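Local coordinates for putative prephenate dehydratase (Streptococcus mutans, PDB 4LUB), which probably catalyses the decarboxylating dehydration of prephenate to 3-phenylpyruvate, a step of L-phenylalanine biosynthesis, at residues His62-His70 / Arg228-Phe238. Numbering follows the deposited sequence.
Sequences HETFDYLFH and RPLKTILGEYF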
loop_
_atom_site.group_PDB
_atom_site.type_symbol
_atom_site.label_atom_id
_atom_site.label_comp_id
_atom_site.label_asym_id
_atom_site.label_seq_id
_atom_site.Cartn_x
_atom_site.Cartn_y
_atom_site.Cartn_z
ATOM N N HIS B 62 2.668 -6.433 5.650
ATOM C CA HIS B 62 1.350 -6.191 6.234
ATOM C C HIS B 62 1.281 -6.527 7.722
ATOM O O HIS B 62 0.803 -5.716 8.524
ATOM C CB HIS B 62 0.282 -6.986 5.483
ATOM C CG HIS B 62 0.147 -6.600 4.044
ATOM N ND1 HIS B 62 -0.582 -7.345 3.146
ATOM C CD2 HIS B 62 0.651 -5.554 3.349
ATOM C CE1 HIS B 62 -0.519 -6.777 1.954
ATOM N NE2 HIS B 62 0.221 -5.689 2.051
ATOM N N GLU B 63 1.720 -7.735 8.074
ATOM C CA GLU B 63 1.714 -8.193 9.465
ATOM C C GLU B 63 2.341 -7.192 10.434
ATOM O O GLU B 63 1.805 -6.950 11.516
ATOM C CB GLU B 63 2.423 -9.550 9.607
ATOM C CG GLU B 63 2.028 -10.260 10.907
ATOM C CD GLU B 63 2.772 -11.561 11.145
ATOM O OE1 GLU B 63 3.437 -12.062 10.208
ATOM O OE2 GLU B 63 2.687 -12.093 12.278
ATOM N N THR B 64 3.488 -6.639 10.056
ATOM C CA THR B 64 4.201 -5.700 10.919
ATOM C C THR B 64 3.385 -4.443 11.192
ATOM O O THR B 64 3.149 -4.079 12.344
ATOM C CB THR B 64 5.557 -5.285 10.308
ATOM O OG1 THR B 64 6.387 -6.441 10.157
ATOM C CG2 THR B 64 6.270 -4.312 11.227
ATOM N N PHE B 65 2.928 -3.797 10.126
ATOM C CA PHE B 65 2.186 -2.550 10.251
ATOM C C PHE B 65 0.784 -2.692 10.854
ATOM O O PHE B 65 0.357 -1.819 11.609
ATOM C CB PHE B 65 2.134 -1.859 8.891
ATOM C CG PHE B 65 3.448 -1.275 8.498
ATOM C CD1 PHE B 65 3.920 -0.135 9.124
ATOM C CD2 PHE B 65 4.251 -1.908 7.562
ATOM C CE1 PHE B 65 5.144 0.397 8.794
ATOM C CE2 PHE B 65 5.488 -1.385 7.227
ATOM C CZ PHE B 65 5.933 -0.226 7.842
ATOM N N ASP B 66 0.053 -3.752 10.509
ATOM C CA ASP B 66 -1.244 -3.992 11.150
ATOM C C ASP B 66 -1.113 -4.172 12.663
ATOM O O ASP B 66 -1.874 -3.586 13.431
ATOM C CB ASP B 66 -1.972 -5.203 10.538
ATOM C CG ASP B 66 -2.221 -5.048 9.041
ATOM O OD1 ASP B 66 -2.312 -3.896 8.566
ATOM O OD2 ASP B 66 -2.358 -6.078 8.346
ATOM N N TYR B 67 -0.182 -5.013 13.093
ATOM C CA TYR B 67 0.046 -5.193 14.524
ATOM C C TYR B 67 0.490 -3.904 15.231
ATOM O O TYR B 67 -0.044 -3.559 16.283
ATOM C CB TYR B 67 1.057 -6.302 14.793
ATOM C CG TYR B 67 0.935 -6.777 16.221
ATOM C CD1 TYR B 67 -0.011 -7.731 16.571
ATOM C CD2 TYR B 67 1.730 -6.242 17.223
ATOM C CE1 TYR B 67 -0.151 -8.154 17.884
ATOM C CE2 TYR B 67 1.600 -6.658 18.535
ATOM C CZ TYR B 67 0.661 -7.611 18.858
ATOM O OH TYR B 67 0.532 -8.025 20.161
ATOM N N LEU B 68 1.502 -3.237 14.685
ATOM C CA LEU B 68 1.977 -1.968 15.238
ATOM C C LEU B 68 0.921 -0.870 15.336
ATOM O O LEU B 68 0.918 -0.107 16.301
ATOM C CB LEU B 68 3.173 -1.449 14.430
ATOM C CG LEU B 68 4.577 -1.616 15.035
ATOM C CD1 LEU B 68 4.756 -2.835 15.921
ATOM C CD2 LEU B 68 5.665 -1.498 13.963
ATOM N N PHE B 69 0.038 -0.769 14.351
ATOM C CA PHE B 69 -1.032 0.217 14.439
ATOM C C PHE B 69 -2.139 -0.176 15.410
ATOM O O PHE B 69 -2.433 0.574 16.333
ATOM C CB PHE B 69 -1.648 0.494 13.067
ATOM C CG PHE B 69 -2.816 1.450 13.114
ATOM C CD1 PHE B 69 -2.606 2.808 13.243
ATOM C CD2 PHE B 69 -4.117 0.991 12.997
ATOM C CE1 PHE B 69 -3.669 3.696 13.284
ATOM C CE2 PHE B 69 -5.189 1.873 13.026
ATOM C CZ PHE B 69 -4.963 3.223 13.174
ATOM N N HIS B 70 -2.747 -1.342 15.196
ATOM C CA HIS B 70 -3.937 -1.756 15.947
ATOM C C HIS B 70 -3.679 -2.096 17.407
ATOM O O HIS B 70 -4.480 -1.768 18.281
ATOM C CB HIS B 70 -4.583 -2.975 15.279
ATOM C CG HIS B 70 -5.155 -2.697 13.922
ATOM N ND1 HIS B 70 -6.223 -1.849 13.725
ATOM C CD2 HIS B 70 -4.805 -3.154 12.696
ATOM C CE1 HIS B 70 -6.512 -1.798 12.436
ATOM N NE2 HIS B 70 -5.664 -2.579 11.788
ATOM N N ARG B 228 -3.529 0.736 4.455
ATOM C CA ARG B 228 -3.842 -0.548 5.049
ATOM C C ARG B 228 -5.319 -0.507 5.396
ATOM O O ARG B 228 -5.832 0.561 5.740
ATOM C CB ARG B 228 -3.006 -0.788 6.311
ATOM C CG ARG B 228 -1.485 -1.025 6.114
ATOM C CD ARG B 228 -1.220 -2.171 5.163
ATOM N NE ARG B 228 -1.767 -3.411 5.686
ATOM C CZ ARG B 228 -2.346 -4.343 4.940
ATOM N NH1 ARG B 228 -2.444 -4.170 3.627
ATOM N NH2 ARG B 228 -2.825 -5.447 5.510
ATOM N N PRO B 229 -6.020 -1.645 5.276
ATOM C CA PRO B 229 -7.420 -1.679 5.723
ATOM C C PRO B 229 -7.572 -1.276 7.187
ATOM O O PRO B 229 -6.799 -1.723 8.037
ATOM C CB PRO B 229 -7.832 -3.146 5.510
ATOM C CG PRO B 229 -6.780 -3.728 4.610
ATOM C CD PRO B 229 -5.525 -2.977 4.904
ATOM N N LEU B 230 -8.560 -0.431 7.468
ATOM C CA LEU B 230 -8.911 -0.080 8.842
ATOM C C LEU B 230 -9.567 -1.243 9.572
ATOM O O LEU B 230 -9.723 -1.211 10.794
ATOM C CB LEU B 230 -9.836 1.139 8.863
ATOM C CG LEU B 230 -9.775 2.039 10.097
ATOM C CD1 LEU B 230 -8.343 2.315 10.524
ATOM C CD2 LEU B 230 -10.521 3.341 9.840
ATOM N N LYS B 231 -9.930 -2.270 8.806
ATOM C CA LYS B 231 -10.713 -3.403 9.293
ATOM C C LYS B 231 -12.049 -2.947 9.872
ATOM O O LYS B 231 -12.490 -3.432 10.916
ATOM C CB LYS B 231 -9.929 -4.225 10.326
ATOM C CG LYS B 231 -8.453 -4.380 10.002
ATOM C CD LYS B 231 -8.205 -5.609 9.130
ATOM C CE LYS B 231 -6.824 -6.215 9.384
ATOM N NZ LYS B 231 -5.963 -6.212 8.161
ATOM N N THR B 232 -12.683 -2.001 9.180
ATOM C CA THR B 232 -14.047 -1.588 9.495
ATOM C C THR B 232 -14.945 -1.939 8.313
ATOM O O THR B 232 -15.617 -2.967 8.321
ATOM C CB THR B 232 -14.155 -0.083 9.791
ATOM O OG1 THR B 232 -13.476 0.654 8.766
ATOM C CG2 THR B 232 -13.528 0.244 11.140
ATOM N N ILE B 233 -14.951 -1.080 7.296
ATOM C CA ILE B 233 -15.558 -1.418 6.010
ATOM C C ILE B 233 -14.632 -1.104 4.828
ATOM O O ILE B 233 -13.670 -0.347 4.963
ATOM C CB ILE B 233 -16.905 -0.683 5.810
ATOM C CG1 ILE B 233 -16.721 0.823 5.974
ATOM C CG2 ILE B 233 -17.929 -1.161 6.823
ATOM C CD1 ILE B 233 -17.580 1.646 5.038
ATOM N N LEU B 234 -14.927 -1.719 3.682
ATOM C CA LEU B 234 -14.304 -1.374 2.408
ATOM C C LEU B 234 -14.352 0.123 2.138
ATOM O O LEU B 234 -15.417 0.736 2.187
ATOM C CB LEU B 234 -14.983 -2.124 1.262
ATOM C CG LEU B 234 -14.228 -2.185 -0.069
ATOM C CD1 LEU B 234 -12.868 -2.849 0.098
ATOM C CD2 LEU B 234 -15.068 -2.914 -1.099
ATOM N N GLY B 235 -13.191 0.706 1.863
ATOM C CA GLY B 235 -13.097 2.133 1.624
ATOM C C GLY B 235 -12.664 2.933 2.840
ATOM O O GLY B 235 -12.521 4.155 2.756
ATOM N N GLU B 236 -12.449 2.259 3.970
ATOM C CA GLU B 236 -11.811 2.903 5.119
ATOM C C GLU B 236 -10.434 2.325 5.413
ATOM O O GLU B 236 -10.248 1.106 5.489
ATOM C CB GLU B 236 -12.707 2.811 6.356
ATOM C CG GLU B 236 -14.054 3.493 6.163
ATOM C CD GLU B 236 -14.862 3.550 7.436
ATOM O OE1 GLU B 236 -14.488 2.858 8.401
ATOM O OE2 GLU B 236 -15.866 4.292 7.476
ATOM N N TYR B 237 -9.469 3.214 5.569
ATOM C CA TYR B 237 -8.085 2.814 5.694
ATOM C C TYR B 237 -7.354 3.647 6.720
ATOM O O TYR B 237 -7.809 4.714 7.109
ATOM C CB TYR B 237 -7.377 2.994 4.352
ATOM C CG TYR B 237 -8.103 2.417 3.160
ATOM C CD1 TYR B 237 -7.933 1.094 2.798
ATOM C CD2 TYR B 237 -8.944 3.204 2.386
ATOM C CE1 TYR B 237 -8.582 0.564 1.704
ATOM C CE2 TYR B 237 -9.599 2.683 1.287
ATOM C CZ TYR B 237 -9.414 1.361 0.950
ATOM O OH TYR B 237 -10.059 0.833 -0.139
ATOM N N PHE B 238 -6.200 3.157 7.138
ATOM C CA PHE B 238 -5.221 3.994 7.792
ATOM C C PHE B 238 -4.007 4.048 6.881
ATOM O O PHE B 238 -3.765 3.134 6.102
ATOM C CB PHE B 238 -4.893 3.535 9.215
ATOM C CG PHE B 238 -4.038 2.304 9.299
ATOM C CD1 PHE B 238 -2.662 2.407 9.358
ATOM C CD2 PHE B 238 -4.612 1.049 9.361
ATOM C CE1 PHE B 238 -1.874 1.281 9.457
ATOM C CE2 PHE B 238 -3.829 -0.083 9.459
ATOM C CZ PHE B 238 -2.456 0.033 9.506
HETATM O O HOH W 1 -5.101 -3.617 8.921
#
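D66 and R228 meet side-on, in a salt bridge by which a buried arginine joins helix to strand. R228 NE donates to D66 OD1 at 3.0 Å, and R228 NH2 reaches the syn lone pair of D66 OD2 at 2.9 Å with an N-H...O angle of 169°. The second bond is nearly straight, the first more bent and tilted 21° from the carboxylate plane; together they hold the guanidinium against rotation. Its faces are also taken: P229 CD lies over one, while the H62 ring stacks flat on the other, with H62 CD2 3.4 Å from R228 NH1. K231 NZ adds a long salt bridge to D66 OD2, and a water links K231 NZ, P229 O and H70 NE2, with a weak bond to D66 OD1.

Further along the helix the contact becomes aromatic. F69, its CG anti to the backbone N (chi1 177°), lays its ring face to face over F238, centroids 4.0 Å apart, the side chains running past each other in opposite directions. R228 CB meets the other face of F238 near its rim. The edge of F238 is turned toward the face of H70 in an offset edge-to-face pair, closing the aromatic cluster.

Farther out, E58 of the second subunit accepts from R228 NH1 through its carbonyl and bonds H62 ND1 through its carboxylate. This interdomain contact at the dimer interface docks helix 62-70 of the prephenate dehydratase region onto the ends of antiparallel ACT-region strands 222-229 and 237-244 and their connecting loop.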